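Local structure of uncharacterized conserved (Bdellovibrio bacteriovorus, 7O21) at residues Ala38-Glu49 / Glu170-Tyr181. The protein is probably an L,D-carboxypeptidase of the YkuD family that edits peptidoglycan and so shapes the curved cell of this predatory bacterium. Numbering follows the deposited sequence.
With EDO (1,2-ethanediol), chain K.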
ATOM      1  N   ALA A  38       9.469  17.863   1.180  1.00 17.63           N
ATOM      2  CA  ALA A  38       9.154  16.597   0.533  1.00 17.43           C
ATOM      3  C   ALA A  38       7.730  16.152   0.827  1.00 17.86           C
ATOM      4  O   ALA A  38       7.191  15.318   0.090  1.00 19.37           O
ATOM      5  CB  ALA A  38      10.139  15.521   0.991  1.00 19.03           C
ATOM      6  N   PHE A  39       7.108  16.705   1.868  1.00 16.99           N
ATOM      7  CA  PHE A  39       5.710  16.405   2.166  1.00 16.73           C
ATOM      8  C   PHE A  39       4.873  17.498   1.514  1.00 17.54           C
ATOM      9  O   PHE A  39       5.329  18.122   0.553  1.00 18.15           O
ATOM     10  CB  PHE A  39       5.459  16.375   3.680  1.00 18.05           C
ATOM     11  CG  PHE A  39       6.388  15.444   4.448  1.00 17.51           C
ATOM     12  CD1 PHE A  39       6.916  14.302   3.864  1.00 17.14           C
ATOM     13  CD2 PHE A  39       6.721  15.732   5.760  1.00 17.34           C
ATOM     14  CE1 PHE A  39       7.777  13.462   4.597  1.00 19.78           C
ATOM     15  CE2 PHE A  39       7.566  14.906   6.497  1.00 17.42           C
ATOM     16  CZ  PHE A  39       8.089  13.779   5.918  1.00 19.67           C
ATOM     17  N   SER A  40       3.667  17.760   2.015  1.00 15.36           N
ATOM     18  CA  SER A  40       2.742  18.677   1.361  1.00 18.29           C
ATOM     19  C   SER A  40       2.548  19.904   2.233  1.00 15.96           C
ATOM     20  O   SER A  40       2.257  19.777   3.427  1.00 17.49           O
ATOM     21  CB  SER A  40       1.394  17.993   1.122  1.00 17.50           C
ATOM     22  OG  SER A  40       0.409  18.933   0.692  1.00 17.24           O
ATOM     23  N   ARG A  41       2.708  21.088   1.650  1.00 15.57           N
ATOM     24  CA  ARG A  41       2.422  22.283   2.434  1.00 16.61           C
ATOM     25  C   ARG A  41       0.938  22.558   2.570  1.00 15.07           C
ATOM     26  O   ARG A  41       0.565  23.457   3.333  1.00 15.03           O
ATOM     27  CB  ARG A  41       3.154  23.510   1.888  1.00 22.35           C
ATOM     28  CG  ARG A  41       2.771  23.941   0.497  1.00 24.78           C
ATOM     29  CD  ARG A  41       3.842  24.919  -0.035  1.00 31.21           C
ATOM     30  NE  ARG A  41       3.404  25.628  -1.231  1.00 29.11           N
ATOM     31  CZ  ARG A  41       3.816  25.355  -2.464  1.00 31.36           C
ATOM     32  NH1 ARG A  41       4.700  24.389  -2.685  1.00 34.42           N
ATOM     33  NH2 ARG A  41       3.351  26.063  -3.485  1.00 29.28           N
ATOM     34  N   TYR A  42       0.093  21.804   1.864  1.00 16.51           N
ATOM     35  CA  TYR A  42      -1.353  21.958   1.918  1.00 14.88           C
ATOM     36  C   TYR A  42      -2.009  20.767   2.606  1.00 15.69           C
ATOM     37  O   TYR A  42      -1.548  19.627   2.481  1.00 17.44           O
ATOM     38  CB  TYR A  42      -1.946  22.089   0.507  1.00 16.08           C
ATOM     39  CG  TYR A  42      -1.397  23.262  -0.255  1.00 17.43           C
ATOM     40  CD1 TYR A  42      -1.699  24.567   0.124  1.00 17.08           C
ATOM     41  CD2 TYR A  42      -0.521  23.066  -1.310  1.00 16.73           C
ATOM     42  CE1 TYR A  42      -1.167  25.655  -0.584  1.00 17.67           C
ATOM     43  CE2 TYR A  42       0.008  24.137  -2.006  1.00 20.31           C
ATOM     44  CZ  TYR A  42      -0.315  25.418  -1.636  1.00 18.40           C
ATOM     45  OH  TYR A  42       0.218  26.479  -2.343  1.00 22.19           O
ATOM     46  N   VAL A  43      -3.134  21.035   3.277  1.00 15.60           N
ATOM     47  CA  VAL A  43      -3.974  20.009   3.888  1.00 14.66           C
ATOM     48  C   VAL A  43      -5.406  20.288   3.462  1.00 17.40           C
ATOM     49  O   VAL A  43      -5.853  21.436   3.531  1.00 16.04           O
ATOM     50  CB  VAL A  43      -3.876  20.062   5.422  1.00 15.72           C
ATOM     51  CG1 VAL A  43      -4.984  19.229   6.060  1.00 16.19           C
ATOM     52  CG2 VAL A  43      -2.492  19.584   5.886  1.00 16.25           C
ATOM     53  N   ILE A  44      -6.129  19.258   3.043  1.00 14.50           N
ATOM     54  CA  ILE A  44      -7.546  19.382   2.714  1.00 16.74           C
ATOM     55  C   ILE A  44      -8.366  18.932   3.915  1.00 14.14           C
ATOM     56  O   ILE A  44      -8.098  17.865   4.489  1.00 16.78           O
ATOM     57  CB  ILE A  44      -7.897  18.563   1.463  1.00 15.25           C
ATOM     58  CG1 ILE A  44      -7.180  19.151   0.232  1.00 17.75           C
ATOM     59  CG2 ILE A  44      -9.415  18.531   1.274  1.00 15.29           C
ATOM     60  CD1 ILE A  44      -7.333  18.298  -1.008  1.00 19.28           C
ATOM     61  N   LEU A  45      -9.359  19.740   4.309  1.00 15.30           N
ATOM     62  CA  LEU A  45     -10.202  19.451   5.465  1.00 16.28           C
ATOM     63  C   LEU A  45     -11.646  19.376   4.994  1.00 15.66           C
ATOM     64  O   LEU A  45     -12.155  20.333   4.395  1.00 17.37           O
ATOM     65  CB  LEU A  45     -10.068  20.545   6.528  1.00 15.72           C
ATOM     66  CG  LEU A  45     -11.064  20.453   7.680  1.00 21.17           C
ATOM     67  CD1 LEU A  45     -10.795  19.220   8.511  1.00 20.56           C
ATOM     68  CD2 LEU A  45     -10.988  21.720   8.533  1.00 25.92           C
ATOM     69  N   VAL A  46     -12.300  18.243   5.245  1.00 14.55           N
ATOM     70  CA  VAL A  46     -13.694  18.031   4.848  1.00 15.21           C
ATOM     71  C   VAL A  46     -14.561  18.037   6.101  1.00 17.73           C
ATOM     72  O   VAL A  46     -14.348  17.240   7.021  1.00 15.95           O
ATOM     73  CB  VAL A  46     -13.876  16.722   4.068  1.00 15.58           C
ATOM     74  CG1 VAL A  46     -15.348  16.547   3.653  1.00 16.37           C
ATOM     75  CG2 VAL A  46     -12.950  16.668   2.866  1.00 16.69           C
ATOM     76  N   ASP A  47     -15.550  18.922   6.127  1.00 16.34           N
ATOM     77  CA  ASP A  47     -16.464  19.104   7.254  1.00 19.53           C
ATOM     78  C   ASP A  47     -17.818  18.578   6.778  1.00 19.57           C
ATOM     79  O   ASP A  47     -18.534  19.268   6.046  1.00 18.15           O
ATOM     80  CB  ASP A  47     -16.504  20.595   7.588  1.00 18.12           C
ATOM     81  CG  ASP A  47     -17.467  20.944   8.697  1.00 21.39           C
ATOM     82  OD1 ASP A  47     -18.365  20.143   9.027  1.00 21.02           O
ATOM     83  OD2 ASP A  47     -17.312  22.057   9.241  1.00 25.82           O
ATOM     84  N   LYS A  48     -18.162  17.347   7.174  1.00 16.54           N
ATOM     85  CA  LYS A  48     -19.396  16.739   6.676  1.00 18.96           C
ATOM     86  C   LYS A  48     -20.619  17.533   7.104  1.00 19.46           C
ATOM     87  O   LYS A  48     -21.543  17.730   6.305  1.00 20.44           O
ATOM     88  CB  LYS A  48     -19.540  15.294   7.147  1.00 18.03           C
ATOM     89  CG  LYS A  48     -18.467  14.345   6.644  1.00 19.76           C
ATOM     90  CD  LYS A  48     -18.809  12.932   7.116  1.00 20.22           C
ATOM     91  CE  LYS A  48     -17.759  11.918   6.715  1.00 20.66           C
ATOM     92  NZ  LYS A  48     -17.986  10.641   7.460  1.00 22.13           N
ATOM     93  N   GLU A  49     -20.647  17.986   8.361  1.00 18.99           N
ATOM     94  CA  GLU A  49     -21.829  18.673   8.874  1.00 20.39           C
ATOM     95  C   GLU A  49     -22.112  19.943   8.083  1.00 19.34           C
ATOM     96  O   GLU A  49     -23.260  20.210   7.707  1.00 21.45           O
ATOM     97  CB  GLU A  49     -21.634  18.988  10.355  1.00 21.83           C
ATOM     98  CG  GLU A  49     -22.722  19.869  10.942  1.00 26.15           C
ATOM     99  CD  GLU A  49     -22.398  20.310  12.351  1.00 39.50           C
ATOM    100  OE1 GLU A  49     -21.381  19.836  12.899  1.00 42.64           O
ATOM    101  OE2 GLU A  49     -23.153  21.131  12.913  1.00 53.85           O
ATOM    102  N   GLU A 170       1.314  12.583  -0.686  1.00 16.79           N
ATOM    103  CA  GLU A 170       1.718  13.454   0.416  1.00 16.99           C
ATOM    104  C   GLU A 170       0.592  14.291   1.009  1.00 16.71           C
ATOM    105  O   GLU A 170       0.552  14.477   2.226  1.00 21.51           O
ATOM    106  CB  GLU A 170       2.864  14.375  -0.024  1.00 16.79           C
ATOM    107  CG  GLU A 170       4.087  13.641  -0.572  1.00 17.77           C
ATOM    108  CD  GLU A 170       4.770  12.764   0.447  1.00 26.56           C
ATOM    109  OE1 GLU A 170       4.600  12.992   1.663  1.00 21.07           O
ATOM    110  OE2 GLU A 170       5.504  11.844   0.016  1.00 31.37           O
ATOM    111  N   THR A 171      -0.311  14.813   0.197  1.00 14.13           N
ATOM    112  CA  THR A 171      -1.294  15.764   0.741  1.00 13.83           C
ATOM    113  C   THR A 171      -2.320  15.062   1.632  1.00 14.45           C
ATOM    114  O   THR A 171      -3.040  14.173   1.154  1.00 14.53           O
ATOM    115  CB  THR A 171      -1.993  16.524  -0.389  1.00 14.59           C
ATOM    116  OG1 THR A 171      -1.019  17.317  -1.077  1.00 16.21           O
ATOM    117  CG2 THR A 171      -3.090  17.451   0.171  1.00 15.16           C
ATOM    118  N   PRO A 172      -2.467  15.463   2.893  1.00 13.13           N
ATOM    119  CA  PRO A 172      -3.528  14.889   3.733  1.00 15.51           C
ATOM    120  C   PRO A 172      -4.907  15.331   3.286  1.00 16.64           C
ATOM    121  O   PRO A 172      -5.106  16.454   2.817  1.00 16.83           O
ATOM    122  CB  PRO A 172      -3.240  15.470   5.125  1.00 17.94           C
ATOM    123  CG  PRO A 172      -1.811  15.913   5.089  1.00 16.78           C
ATOM    124  CD  PRO A 172      -1.556  16.334   3.658  1.00 13.79           C
ATOM    125  N   ILE A 173      -5.871  14.437   3.469  1.00 14.37           N
ATOM    126  CA  ILE A 173      -7.283  14.796   3.451  1.00 13.88           C
ATOM    127  C   ILE A 173      -7.880  14.329   4.770  1.00 14.61           C
ATOM    128  O   ILE A 173      -7.785  13.147   5.127  1.00 15.27           O
ATOM    129  CB  ILE A 173      -8.025  14.247   2.219  1.00 13.53           C
ATOM    130  CG1 ILE A 173      -9.473  14.706   2.239  1.00 15.16           C
ATOM    131  CG2 ILE A 173      -7.898  12.705   2.102  1.00 17.64           C
ATOM    132  CD1 ILE A 173     -10.182  14.535   0.898  1.00 17.98           C
ATOM    133  N   LEU A 174      -8.422  15.273   5.531  1.00 13.54           N
ATOM    134  CA  LEU A 174      -9.015  15.009   6.835  1.00 13.99           C
ATOM    135  C   LEU A 174     -10.519  15.010   6.636  1.00 17.29           C
ATOM    136  O   LEU A 174     -11.086  16.019   6.206  1.00 16.71           O
ATOM    137  CB  LEU A 174      -8.626  16.102   7.823  1.00 14.40           C
ATOM    138  CG  LEU A 174      -7.127  16.330   8.041  1.00 20.36           C
ATOM    139  CD1 LEU A 174      -6.884  17.402   9.115  1.00 18.89           C
ATOM    140  CD2 LEU A 174      -6.410  15.035   8.374  1.00 25.69           C
ATOM    141  N   ILE A 175     -11.158  13.881   6.910  1.00 14.86           N
ATOM    142  CA  ILE A 175     -12.571  13.686   6.614  1.00 16.53           C
ATOM    143  C   ILE A 175     -13.274  13.531   7.954  1.00 16.79           C
ATOM    144  O   ILE A 175     -13.210  12.470   8.579  1.00 18.01           O
ATOM    145  CB  ILE A 175     -12.799  12.482   5.689  1.00 17.52           C
ATOM    146  CG1 ILE A 175     -12.027  12.663   4.361  1.00 15.87           C
ATOM    147  CG2 ILE A 175     -14.306  12.290   5.417  1.00 19.92           C
ATOM    148  CD1 ILE A 175     -12.011  11.433   3.450  1.00 17.86           C
ATOM    149  N   PHE A 176     -13.940  14.587   8.421  1.00 16.70           N
ATOM    150  CA  PHE A 176     -14.463  14.632   9.782  1.00 17.18           C
ATOM    151  C   PHE A 176     -15.962  14.876   9.735  1.00 19.78           C
ATOM    152  O   PHE A 176     -16.426  15.746   8.990  1.00 18.87           O
ATOM    153  CB  PHE A 176     -13.785  15.755  10.574  1.00 17.47           C
ATOM    154  CG  PHE A 176     -12.289  15.558  10.793  1.00 19.59           C
ATOM    155  CD1 PHE A 176     -11.715  14.294  10.743  1.00 20.18           C
ATOM    156  CD2 PHE A 176     -11.474  16.649  11.065  1.00 21.12           C
ATOM    157  CE1 PHE A 176     -10.340  14.117  10.973  1.00 19.36           C
ATOM    158  CE2 PHE A 176     -10.101  16.484  11.293  1.00 20.07           C
ATOM    159  CZ  PHE A 176      -9.536  15.215  11.239  1.00 19.62           C
ATOM    160  N   ASP A 177     -16.718  14.098  10.526  1.00 20.29           N
ATOM    161  CA  ASP A 177     -18.160  14.307  10.626  1.00 18.53           C
ATOM    162  C   ASP A 177     -18.458  15.699  11.158  1.00 21.51           C
ATOM    163  O   ASP A 177     -19.417  16.353  10.721  1.00 21.65           O
ATOM    164  CB  ASP A 177     -18.792  13.265  11.560  1.00 20.31           C
ATOM    165  CG  ASP A 177     -18.813  11.862  10.969  1.00 28.02           C
ATOM    166  OD1 ASP A 177     -18.262  11.646   9.872  1.00 29.01           O
ATOM    167  OD2 ASP A 177     -19.382  10.960  11.615  1.00 32.55           O
ATOM    168  N   HIS A 178     -17.638  16.177  12.091  1.00 22.72           N
ATOM    169  CA  HIS A 178     -17.835  17.471  12.717  1.00 24.10           C
ATOM    170  C   HIS A 178     -16.475  18.155  12.773  1.00 30.50           C
ATOM    171  O   HIS A 178     -15.443  17.484  12.760  1.00 37.72           O
ATOM    172  CB  HIS A 178     -18.444  17.251  14.113  1.00 31.29           C
ATOM    173  CG  HIS A 178     -19.821  16.651  14.069  1.00 37.15           C
ATOM    174  ND1 HIS A 178     -20.942  17.374  13.720  1.00 41.85           N
ATOM    175  CD2 HIS A 178     -20.241  15.376  14.255  1.00 35.37           C
ATOM    176  CE1 HIS A 178     -21.999  16.581  13.734  1.00 32.59           C
ATOM    177  NE2 HIS A 178     -21.600  15.363  14.052  1.00 38.86           N
ATOM    178  N   VAL A 179     -16.471  19.488  12.780  1.00 25.51           N
ATOM    179  CA  VAL A 179     -15.245  20.279  12.911  1.00 22.38           C
ATOM    180  C   VAL A 179     -15.461  21.318  14.003  1.00 23.30           C
ATOM    181  O   VAL A 179     -16.394  22.123  13.916  1.00 25.44           O
ATOM    182  CB  VAL A 179     -14.839  20.958  11.593  1.00 27.46           C
ATOM    183  CG1 VAL A 179     -13.632  21.871  11.812  1.00 25.31           C
ATOM    184  CG2 VAL A 179     -14.534  19.912  10.530  1.00 31.32           C
ATOM    185  N   ASN A 180     -14.614  21.297  15.030  1.00 19.96           N
ATOM    186  CA  ASN A 180     -14.687  22.252  16.137  1.00 23.64           C
ATOM    187  C   ASN A 180     -13.728  23.400  15.843  1.00 24.82           C
ATOM    188  O   ASN A 180     -12.511  23.209  15.832  1.00 26.51           O
ATOM    189  CB  ASN A 180     -14.307  21.561  17.447  1.00 26.08           C
ATOM    190  CG  ASN A 180     -14.248  22.517  18.629  1.00 31.06           C
ATOM    191  OD1 ASN A 180     -14.991  23.498  18.696  1.00 33.21           O
ATOM    192  ND2 ASN A 180     -13.352  22.236  19.569  1.00 35.32           N
ATOM    193  N   TYR A 181     -14.268  24.594  15.614  1.00 21.74           N
ATOM    194  CA  TYR A 181     -13.451  25.773  15.353  1.00 20.84           C
ATOM    195  C   TYR A 181     -13.206  26.519  16.659  1.00 23.27           C
ATOM    196  O   TYR A 181     -14.153  26.822  17.395  1.00 28.38           O
ATOM    197  CB  TYR A 181     -14.155  26.688  14.354  1.00 27.80           C
ATOM    198  CG  TYR A 181     -14.002  26.229  12.924  1.00 22.22           C
ATOM    199  CD1 TYR A 181     -12.910  26.623  12.163  1.00 23.40           C
ATOM    200  CD2 TYR A 181     -14.953  25.407  12.334  1.00 24.68           C
ATOM    201  CE1 TYR A 181     -12.767  26.209  10.854  1.00 24.40           C
ATOM    202  CE2 TYR A 181     -14.813  24.980  11.019  1.00 30.13           C
ATOM    203  CZ  TYR A 181     -13.717  25.390  10.285  1.00 29.32           C
ATOM    204  OH  TYR A 181     -13.560  24.984   8.976  1.00 31.35           O
TER
HETATM  205  C1  EDO K 409      10.179  10.707   1.002  0.68 35.07           C
HETATM  206  O1  EDO K 409      10.605  11.517  -0.099  0.68 42.11           O
HETATM  207  C2  EDO K 409       8.803  11.185   1.446  0.68 34.40           C
HETATM  208  O2  EDO K 409       7.875  11.010   0.368  0.68 39.81           O
HETATM  209  O   HOH W   1     -18.716  20.947  11.746  1.00 28.18           O
HETATM  210  O   HOH W   2     -15.488  23.735   7.864  1.00 28.53           O
HETATM  211  O   HOH W   3     -17.960  23.140  11.658  1.00 31.36           O
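His178 and Glu49 meet where the two segments leave the sheet: ND1 of His178 gives its hydrogen to Glu49 OE1 at 2.6 Å, with the oxygen close to the imidazole plane but the nitrogen well above the plane of the carboxylate. One residue back, Lys48, its chain extended beyond CG, runs along Asp177 and sets NZ 2.6 Å from Asp177 OD1 in a salt bridge; Thr88 OG1 and Pro89 O also bind this NZ. Asp47, whose OD1 also takes the N-H of Gln50, lies against Val179, with CB 3.6 Å from Val179 CG2, and a water joins its OD2 to Tyr181 OH.

Behind this end, strands 42-47 and 172-176 run parallel, joined by five backbone hydrogen bonds, the first from Ile44 N to Pro172 O and the last from Lys48 N to Phe176 O; the shortest, Val46 N to Leu174 O, is 2.7 Å. On one face Ile173 CG1 touches Ile44 CG2 at 3.9 Å; on the other, Leu45 CD1 reaches Phe176 CD2 at 3.7 Å. At the start, Thr171 OG1 donates to Ser40 OG (2.8 Å), and that hydroxyl, anti to its own nitrogen (chi1 170°), donates to Tyr42 O.

The pairing joins the first and last strands of the mixed catalytic-domain sheet, with strand 52-59 beyond 42-47 and strand 91-99 beyond 172-176, while strand 246-257 of the NTF2-like domain packs on Val43, Pro172 and Leu174.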